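Local coordinates for cytochrome c (Pseudomonas aeruginosa, PDB 6RTE), which acts as a dihydro-heme d1 dehydrogenase in heme d1 biosynthesis, combining a heme c domain with an eight-bladed beta-propeller, at residues V152-D157 against M488-S492; A218-N224 against V236-P241; D322-L326 against V338-D342. One frame throughout, in Å; residues are numbered along the deposited sequence.

Contact 1: residues V152-D157 against M488-S492; sequences VVESGD and MNKPS
Val153 and Ser492 join the first blade of the beta-propeller to the end of the chain: strand 491-496 runs antiparallel beside strand 150-154, so a C-terminal strand completes an N-terminal blade, the "Velcro" closure of the propeller ring. Glu154 and Pro491 form the non-hydrogen-bonded pair. Beside it, Ser492 N reaches Val153 O at 3.0 Å in a nearly straight bond (168°), and the same oxygen receives a CA-H contact from Pro491.

The packed part lies on the side of Met488, whose extended thioether chain crosses Glu154 at about a right angle. Met488 SD sits 3.8 Å from Glu154 CG and lies near its carboxylate too, and is 3.9 Å from Val152 CG1. Leu472 of strand 470-476 touches both Val152 and Met488. Thr161 and Arg173 bind OE1 of Glu154 and so hold the carboxylate beside the thioether.

Past the strand the chain turns, and Lys490 O is gripped twice by one residue. Ser155 OG, placed between its own backbone N and carbonyl carbon (chi1 76°), approaches in the carbonyl plane at 2.7 Å, whereas Ser155 N comes from above that plane at 3.1 Å. Gly156 N then bonds to Asn489 O at 2.9 Å. With no side chain on Gly156, the Asn489 amide and Lys490 CB can lie close against its CA.

The outer side is looser and wetter. Beyond CG the Lys490 chain bends and leads away from the contact, and Asp157, salt-bridged to Arg173, meets Asn489 largely through solvent: one water donates to Asp157 OD2 at 2.6 Å and accepts from Asn489 ND2 at 3.0 Å.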
loop_
_atom_site.group_PDB
_atom_site.type_symbol
_atom_site.label_atom_id
_atom_site.label_comp_id
_atom_site.label_asym_id
_atom_site.label_seq_id
_atom_site.Cartn_x
_atom_site.Cartn_y
_atom_site.Cartn_z
ATOM N N VAL A 152 6.796 -9.340 6.227
ATOM C CA VAL A 152 7.750 -8.229 6.170
ATOM C C VAL A 152 8.132 -7.986 4.721
ATOM O O VAL A 152 8.633 -8.891 4.042
ATOM C CB VAL A 152 8.998 -8.501 7.023
ATOM C CG1 VAL A 152 9.937 -7.290 6.971
ATOM C CG2 VAL A 152 8.605 -8.799 8.431
ATOM N N VAL A 153 7.903 -6.766 4.252
ATOM C CA VAL A 153 8.213 -6.384 2.875
ATOM C C VAL A 153 9.639 -5.841 2.845
ATOM O O VAL A 153 9.955 -4.848 3.514
ATOM C CB VAL A 153 7.199 -5.361 2.348
ATOM C CG1 VAL A 153 7.555 -4.917 0.939
ATOM C CG2 VAL A 153 5.782 -5.965 2.341
ATOM N N GLU A 154 10.518 -6.529 2.118
ATOM C CA GLU A 154 11.913 -6.100 1.961
ATOM C C GLU A 154 12.015 -5.407 0.601
ATOM O O GLU A 154 12.282 -6.039 -0.423
ATOM C CB GLU A 154 12.867 -7.281 2.069
ATOM C CG GLU A 154 12.881 -7.944 3.436
ATOM C CD GLU A 154 13.777 -9.169 3.474
ATOM O OE1 GLU A 154 13.258 -10.310 3.358
ATOM O OE2 GLU A 154 15.002 -8.990 3.613
ATOM N N SER A 155 11.786 -4.094 0.597
ATOM C CA SER A 155 11.607 -3.385 -0.667
ATOM C C SER A 155 12.922 -3.116 -1.391
ATOM O O SER A 155 12.904 -2.866 -2.598
ATOM C CB SER A 155 10.862 -2.073 -0.420
ATOM O OG SER A 155 11.713 -1.096 0.159
ATOM N N GLY A 156 14.052 -3.164 -0.689
ATOM C CA GLY A 156 15.330 -2.884 -1.327
ATOM C C GLY A 156 15.729 -3.927 -2.354
ATOM O O GLY A 156 16.317 -3.596 -3.388
ATOM N N ASP A 157 15.439 -5.203 -2.080
ATOM C CA ASP A 157 15.748 -6.286 -3.009
ATOM C C ASP A 157 14.505 -7.085 -3.379
ATOM O O ASP A 157 14.617 -8.181 -3.932
ATOM C CB ASP A 157 16.834 -7.207 -2.435
ATOM C CG ASP A 157 16.599 -7.575 -0.972
ATOM O OD1 ASP A 157 15.490 -7.333 -0.446
ATOM O OD2 ASP A 157 17.546 -8.113 -0.349
ATOM N N MET A 488 18.309 -5.649 7.197
ATOM C CA MET A 488 17.525 -5.810 5.977
ATOM C C MET A 488 17.790 -4.653 5.022
ATOM O O MET A 488 18.164 -3.551 5.433
ATOM C CB MET A 488 16.026 -5.890 6.277
ATOM C CG MET A 488 15.595 -7.185 6.930
ATOM S SD MET A 488 13.809 -7.299 7.090
ATOM C CE MET A 488 13.660 -8.764 8.105
ATOM N N ASN A 489 17.555 -4.914 3.732
ATOM C CA ASN A 489 17.752 -3.917 2.680
ATOM C C ASN A 489 16.437 -3.178 2.469
ATOM O O ASN A 489 15.551 -3.646 1.746
ATOM C CB ASN A 489 18.230 -4.570 1.386
ATOM C CG ASN A 489 18.612 -3.550 0.319
ATOM O OD1 ASN A 489 18.347 -2.356 0.462
ATOM N ND2 ASN A 489 19.235 -4.018 -0.759
ATOM N N LYS A 490 16.306 -2.021 3.113
ATOM C CA LYS A 490 15.149 -1.151 2.935
ATOM C C LYS A 490 13.848 -1.868 3.272
ATOM O O LYS A 490 12.941 -1.943 2.431
ATOM C CB LYS A 490 15.099 -0.633 1.496
ATOM C CG LYS A 490 16.363 0.066 1.078
ATOM C CD LYS A 490 16.137 1.556 0.952
ATOM C CE LYS A 490 15.473 1.884 -0.363
ATOM N NZ LYS A 490 14.753 3.181 -0.303
ATOM N N PRO A 491 13.710 -2.392 4.482
ATOM C CA PRO A 491 12.402 -2.900 4.908
ATOM C C PRO A 491 11.396 -1.760 4.939
ATOM O O PRO A 491 11.721 -0.636 5.322
ATOM C CB PRO A 491 12.671 -3.459 6.309
ATOM C CG PRO A 491 13.813 -2.608 6.815
ATOM C CD PRO A 491 14.672 -2.314 5.600
ATOM N N SER A 492 10.167 -2.046 4.511
ATOM C CA SER A 492 9.129 -1.029 4.497
ATOM C C SER A 492 8.073 -1.440 5.522
ATOM O O SER A 492 8.311 -1.297 6.733
ATOM C CB SER A 492 8.592 -0.831 3.073
ATOM O OG SER A 492 8.293 -2.075 2.468
HETATM O O HOH W 1 16.541 -7.328 2.744
HETATM O O HOH W 2 19.809 -6.966 -0.702
#

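Contact 2: residues A218-N224 against V236-P241; sequences AGLNTRN and VGNYLP
A beta hairpin of one propeller blade, strands 221-227 and 233-238, carries this contact, and its antiparallel pairing is interrupted by classic bulges in which Leu220 and Asn221 face Leu240, Tyr239 and Leu240 face Asn221, and Arg223 and Asn224 face Gly237. At the first of these, Leu240 O takes two donors, Leu220 N at 2.8 Å and Asn221 N at 3.0 Å, the second on a lone pair. At the bulge opposite Gly237, Arg223 N bonds to Gly237 O and Gly237 N to Asn224 O.

Between the bulges, the side chains of the Thr222-Asn238 pair bind each other directly. Thr222 OG1 donates to Asn238 OD1 at 2.7 Å, while its CG2 branch, anti to the backbone N, rests on Val236 CG1 at 3.6 Å. The other end of the Asn238 amide is held as well: ND2 donates to Ala218 O at 3.2 Å from above the carbonyl plane and also to Asn243 OD1, which fixes the rotation of the amide.

Tyr239, where the chain turns a corner, is covered on one ring face by Arg223. Bends at chi2 and chi3 (-78° and -80°) fold the arginine over the ring, so that CD lies 3.7 Å from the centroid in a CH-pi contact and the guanidinium runs almost parallel to the ring, offset toward the hydroxyl. Asn221 lies alongside the tyrosine, with its OD1 3.4 Å from Tyr239 CB.

Outside the hairpin, Arg223 NE and the Asn224 amide are tied to Ser271 O and Val273 N of strand 270-276 in the next blade. Arg269 makes a cation-pi contact with Tyr239, and strands 201-206 and 243-248 cover Ala218 and Val236.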
loop_
_atom_site.group_PDB
_atom_site.type_symbol
_atom_site.label_atom_id
_atom_site.label_comp_id
_atom_site.label_asym_id
_atom_site.label_seq_id
_atom_site.Cartn_x
_atom_site.Cartn_y
_atom_site.Cartn_z
ATOM N N ALA A 218 -3.285 -8.230 -13.218
ATOM C CA ALA A 218 -4.595 -7.598 -13.284
ATOM C C ALA A 218 -4.599 -6.283 -14.051
ATOM O O ALA A 218 -5.666 -5.854 -14.505
ATOM C CB ALA A 218 -5.108 -7.361 -11.860
ATOM N N GLY A 219 -3.454 -5.634 -14.190
ATOM C CA GLY A 219 -3.379 -4.365 -14.892
ATOM C C GLY A 219 -1.952 -4.065 -15.285
ATOM O O GLY A 219 -1.070 -4.917 -15.182
ATOM N N LEU A 220 -1.733 -2.828 -15.753
ATOM C CA LEU A 220 -0.398 -2.380 -16.136
ATOM C C LEU A 220 0.230 -1.445 -15.115
ATOM O O LEU A 220 1.456 -1.387 -15.014
ATOM C CB LEU A 220 -0.455 -1.659 -17.496
ATOM C CG LEU A 220 -0.960 -2.508 -18.661
ATOM C CD1 LEU A 220 -1.039 -1.669 -19.946
ATOM C CD2 LEU A 220 -0.059 -3.699 -18.876
ATOM N N ASN A 221 -0.587 -0.689 -14.388
ATOM C CA ASN A 221 -0.130 0.128 -13.268
ATOM C C ASN A 221 -1.225 0.054 -12.214
ATOM O O ASN A 221 -2.354 0.520 -12.440
ATOM C CB ASN A 221 0.154 1.566 -13.682
ATOM C CG ASN A 221 0.824 2.367 -12.581
ATOM O OD1 ASN A 221 0.192 3.188 -11.924
ATOM N ND2 ASN A 221 2.106 2.129 -12.376
ATOM N N THR A 222 -0.898 -0.544 -11.074
ATOM C CA THR A 222 -1.875 -0.903 -10.054
ATOM C C THR A 222 -1.637 -0.075 -8.799
ATOM O O THR A 222 -0.495 0.249 -8.466
ATOM C CB THR A 222 -1.782 -2.396 -9.734
ATOM O OG1 THR A 222 -2.227 -3.135 -10.874
ATOM C CG2 THR A 222 -2.644 -2.773 -8.523
ATOM N N ARG A 223 -2.723 0.288 -8.121
ATOM C CA ARG A 223 -2.655 1.085 -6.900
ATOM C C ARG A 223 -2.689 0.216 -5.644
ATOM O O ARG A 223 -1.757 0.251 -4.838
ATOM C CB ARG A 223 -3.795 2.113 -6.879
ATOM C CG ARG A 223 -3.624 3.235 -7.898
ATOM C CD ARG A 223 -2.615 4.290 -7.433
ATOM N NE ARG A 223 -3.237 5.210 -6.483
ATOM C CZ ARG A 223 -2.694 6.350 -6.072
ATOM N NH1 ARG A 223 -1.498 6.723 -6.506
ATOM N NH2 ARG A 223 -3.355 7.116 -5.220
ATOM N N ASN A 224 -3.745 -0.557 -5.447
ATOM C CA ASN A 224 -3.798 -1.458 -4.303
ATOM C C ASN A 224 -4.899 -2.481 -4.549
ATOM O O ASN A 224 -5.543 -2.502 -5.607
ATOM C CB ASN A 224 -3.998 -0.690 -2.980
ATOM C CG ASN A 224 -5.436 -0.247 -2.756
ATOM O OD1 ASN A 224 -6.135 0.159 -3.677
ATOM N ND2 ASN A 224 -5.888 -0.339 -1.508
ATOM N N VAL A 236 -9.106 -5.309 -7.312
ATOM C CA VAL A 236 -7.855 -4.625 -7.628
ATOM C C VAL A 236 -8.181 -3.265 -8.234
ATOM O O VAL A 236 -8.962 -3.180 -9.193
ATOM C CB VAL A 236 -6.986 -5.437 -8.612
ATOM C CG1 VAL A 236 -5.649 -4.758 -8.815
ATOM C CG2 VAL A 236 -6.799 -6.870 -8.142
ATOM N N GLY A 237 -7.574 -2.217 -7.682
ATOM C CA GLY A 237 -7.752 -0.864 -8.179
ATOM C C GLY A 237 -6.579 -0.435 -9.033
ATOM O O GLY A 237 -5.454 -0.310 -8.542
ATOM N N ASN A 238 -6.856 -0.178 -10.316
ATOM C CA ASN A 238 -5.823 0.112 -11.298
ATOM C C ASN A 238 -5.828 1.584 -11.698
ATOM O O ASN A 238 -6.891 2.209 -11.836
ATOM C CB ASN A 238 -6.004 -0.746 -12.556
ATOM C CG ASN A 238 -5.621 -2.199 -12.349
ATOM O OD1 ASN A 238 -4.742 -2.518 -11.551
ATOM N ND2 ASN A 238 -6.279 -3.095 -13.082
ATOM N N TYR A 239 -4.617 2.138 -11.867
ATOM C CA TYR A 239 -4.430 3.384 -12.582
ATOM C C TYR A 239 -4.519 3.162 -14.091
ATOM O O TYR A 239 -5.148 3.949 -14.798
ATOM C CB TYR A 239 -3.066 4.000 -12.249
ATOM C CG TYR A 239 -3.096 5.182 -11.328
ATOM C CD1 TYR A 239 -4.125 5.351 -10.414
ATOM C CD2 TYR A 239 -2.084 6.138 -11.373
ATOM C CE1 TYR A 239 -4.159 6.437 -9.566
ATOM C CE2 TYR A 239 -2.101 7.231 -10.526
ATOM C CZ TYR A 239 -3.148 7.370 -9.620
ATOM O OH TYR A 239 -3.200 8.446 -8.766
ATOM N N LEU A 240 -3.865 2.110 -14.585
ATOM C CA LEU A 240 -3.818 1.805 -16.010
ATOM C C LEU A 240 -4.040 0.312 -16.231
ATOM O O LEU A 240 -3.301 -0.507 -15.670
ATOM C CB LEU A 240 -2.478 2.229 -16.604
ATOM C CG LEU A 240 -2.307 1.945 -18.102
ATOM C CD1 LEU A 240 -3.185 2.896 -18.908
ATOM C CD2 LEU A 240 -0.838 2.060 -18.483
ATOM N N PRO A 241 -5.077 -0.091 -16.984
ATOM C CA PRO A 241 -6.199 0.742 -17.431
ATOM C C PRO A 241 -6.931 1.376 -16.245
ATOM O O PRO A 241 -6.688 0.981 -15.104
ATOM C CB PRO A 241 -7.113 -0.250 -18.168
ATOM C CG PRO A 241 -6.214 -1.402 -18.549
ATOM C CD PRO A 241 -5.211 -1.491 -17.441
#

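Contact 3: residues D322-L326 against V338-D342; sequences DYRYL and VIELD
Strands 325-330 and 336-340 pair antiparallel here, with Leu326 and Ile339 exchanging two nearly straight backbone bonds, Leu326 N to Ile339 O at 2.8 Å and Ile339 N to Leu326 O at 2.9 Å, before Leu341 N to Arg324 O at 3.0 Å carries the pairing beyond the strand. The approach to it is shaped by an Asx turn, in which Asp322 OD1 accepts from Arg324 N.

Arg324 and Glu340 run side by side. Arg324 NH2 forms a salt bridge to Glu340 OE2 at 2.8 Å, meeting the carboxylate from above its plane, with guanidinium and carboxylate almost perpendicular (89°). Both terminal nitrogens of the arginine also give weak bonds to Tyr325 OH, so the charged group spans the phenol and the acid. The Tyr325 ring slants across Glu340, and its CD1 touches Val338 CG1 at 4.1 Å. On the face that carries Leu326 and Ile339, Leu326 CD1 reaches Leu341 CD2 of the following loop at 4.2 Å.

Strand 346-350 adjoins the hairpin, its Val347 touching Tyr325, Val338 and Glu340. Trp390 adds an edge-to-face partner for Tyr325, while Leu314 of strand 314-315 packs on Leu326 and Ile339.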
loop_
_atom_site.group_PDB
_atom_site.type_symbol
_atom_site.label_atom_id
_atom_site.label_comp_id
_atom_site.label_asym_id
_atom_site.label_seq_id
_atom_site.Cartn_x
_atom_site.Cartn_y
_atom_site.Cartn_z
ATOM N N ASP A 322 -17.360 2.565 13.095
ATOM C CA ASP A 322 -18.576 1.855 12.722
ATOM C C ASP A 322 -18.822 1.833 11.215
ATOM O O ASP A 322 -19.862 1.327 10.778
ATOM C CB ASP A 322 -19.784 2.484 13.424
ATOM C CG ASP A 322 -20.116 3.871 12.890
ATOM O OD1 ASP A 322 -19.289 4.448 12.151
ATOM O OD2 ASP A 322 -21.217 4.381 13.202
ATOM N N TYR A 323 -17.900 2.381 10.421
ATOM C CA TYR A 323 -17.988 2.430 8.963
ATOM C C TYR A 323 -19.224 3.174 8.461
ATOM O O TYR A 323 -19.569 3.076 7.277
ATOM C CB TYR A 323 -17.934 1.019 8.361
ATOM C CG TYR A 323 -16.567 0.402 8.461
ATOM C CD1 TYR A 323 -16.180 -0.284 9.607
ATOM C CD2 TYR A 323 -15.651 0.521 7.434
ATOM C CE1 TYR A 323 -14.928 -0.845 9.715
ATOM C CE2 TYR A 323 -14.386 -0.033 7.534
ATOM C CZ TYR A 323 -14.035 -0.716 8.683
ATOM O OH TYR A 323 -12.788 -1.285 8.810
ATOM N N ARG A 324 -19.889 3.949 9.320
ATOM C CA ARG A 324 -20.984 4.783 8.842
ATOM C C ARG A 324 -20.477 6.038 8.145
ATOM O O ARG A 324 -21.145 6.550 7.240
ATOM C CB ARG A 324 -21.914 5.177 9.996
ATOM C CG ARG A 324 -23.045 4.183 10.226
ATOM C CD ARG A 324 -24.090 4.711 11.214
ATOM N NE ARG A 324 -24.788 5.900 10.715
ATOM C CZ ARG A 324 -24.694 7.122 11.240
ATOM N NH1 ARG A 324 -23.935 7.352 12.307
ATOM N NH2 ARG A 324 -25.377 8.123 10.699
ATOM N N TYR A 325 -19.310 6.532 8.529
ATOM C CA TYR A 325 -18.771 7.752 7.958
ATOM C C TYR A 325 -17.446 7.480 7.265
ATOM O O TYR A 325 -16.660 6.624 7.680
ATOM C CB TYR A 325 -18.585 8.837 9.021
ATOM C CG TYR A 325 -19.888 9.219 9.666
ATOM C CD1 TYR A 325 -20.766 10.090 9.036
ATOM C CD2 TYR A 325 -20.255 8.689 10.896
ATOM C CE1 TYR A 325 -21.964 10.430 9.617
ATOM C CE2 TYR A 325 -21.450 9.025 11.484
ATOM C CZ TYR A 325 -22.304 9.893 10.843
ATOM O OH TYR A 325 -23.501 10.227 11.432
ATOM N N LEU A 326 -17.228 8.233 6.197
ATOM C CA LEU A 326 -16.010 8.187 5.409
ATOM C C LEU A 326 -15.352 9.550 5.498
ATOM O O LEU A 326 -16.004 10.573 5.272
ATOM C CB LEU A 326 -16.349 7.799 3.969
ATOM C CG LEU A 326 -15.305 7.838 2.865
ATOM C CD1 LEU A 326 -15.779 6.926 1.743
ATOM C CD2 LEU A 326 -15.107 9.254 2.354
ATOM N N VAL A 338 -16.189 14.915 5.648
ATOM C CA VAL A 338 -16.893 13.803 6.281
ATOM C C VAL A 338 -18.167 13.532 5.495
ATOM O O VAL A 338 -19.063 14.382 5.433
ATOM C CB VAL A 338 -17.210 14.096 7.756
ATOM C CG1 VAL A 338 -17.893 12.888 8.399
ATOM C CG2 VAL A 338 -15.944 14.450 8.513
ATOM N N ILE A 339 -18.251 12.344 4.907
ATOM C CA ILE A 339 -19.413 11.907 4.144
ATOM C C ILE A 339 -20.066 10.749 4.880
ATOM O O ILE A 339 -19.373 9.894 5.444
ATOM C CB ILE A 339 -19.019 11.484 2.712
ATOM C CG1 ILE A 339 -18.662 12.718 1.878
ATOM C CG2 ILE A 339 -20.145 10.674 2.067
ATOM C CD1 ILE A 339 -18.168 12.393 0.481
ATOM N N GLU A 340 -21.393 10.720 4.875
ATOM C CA GLU A 340 -22.136 9.557 5.341
ATOM C C GLU A 340 -22.283 8.581 4.177
ATOM O O GLU A 340 -22.626 8.989 3.062
ATOM C CB GLU A 340 -23.503 9.957 5.883
ATOM C CG GLU A 340 -24.240 8.808 6.536
ATOM C CD GLU A 340 -25.451 9.257 7.317
ATOM O OE1 GLU A 340 -25.793 10.458 7.257
ATOM O OE2 GLU A 340 -26.059 8.404 7.997
ATOM N N LEU A 341 -22.020 7.298 4.440
ATOM C CA LEU A 341 -21.906 6.331 3.349
ATOM C C LEU A 341 -23.264 6.021 2.724
ATOM O O LEU A 341 -23.405 6.038 1.496
ATOM C CB LEU A 341 -21.238 5.048 3.849
ATOM C CG LEU A 341 -19.761 4.890 3.494
ATOM C CD1 LEU A 341 -19.252 3.527 3.928
ATOM C CD2 LEU A 341 -19.515 5.080 2.002
ATOM N N ASP A 342 -24.268 5.723 3.549
ATOM C CA ASP A 342 -25.602 5.413 3.045
ATOM C C ASP A 342 -26.073 6.459 2.045
ATOM O O ASP A 342 -26.143 6.196 0.839
ATOM C CB ASP A 342 -26.612 5.330 4.192
ATOM C CG ASP A 342 -26.286 4.236 5.173
ATOM O OD1 ASP A 342 -25.546 3.306 4.793
ATOM O OD2 ASP A 342 -26.772 4.308 6.320
HETATM O O HOH W 3 -23.864 5.780 6.403
#

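The three contacts mark separate places around one propeller. Contact 1 joins strands from the two ends of the chain's propeller region, so contacts 2 and 3, each a hairpin within a single sheet, are nested in the long loop that it closes. None touches another: nearest atoms are about 12 Å apart between contacts 1 and 2 and again between 2 and 3. Contacts 1 and 3, with centres about 35 Å apart, lie on opposite sides of the chain's centre. Contacts 1 and 2 lie near the heme c, which is about 7 Å from the side chain of Asp157 and about 9 Å from that of Asn221.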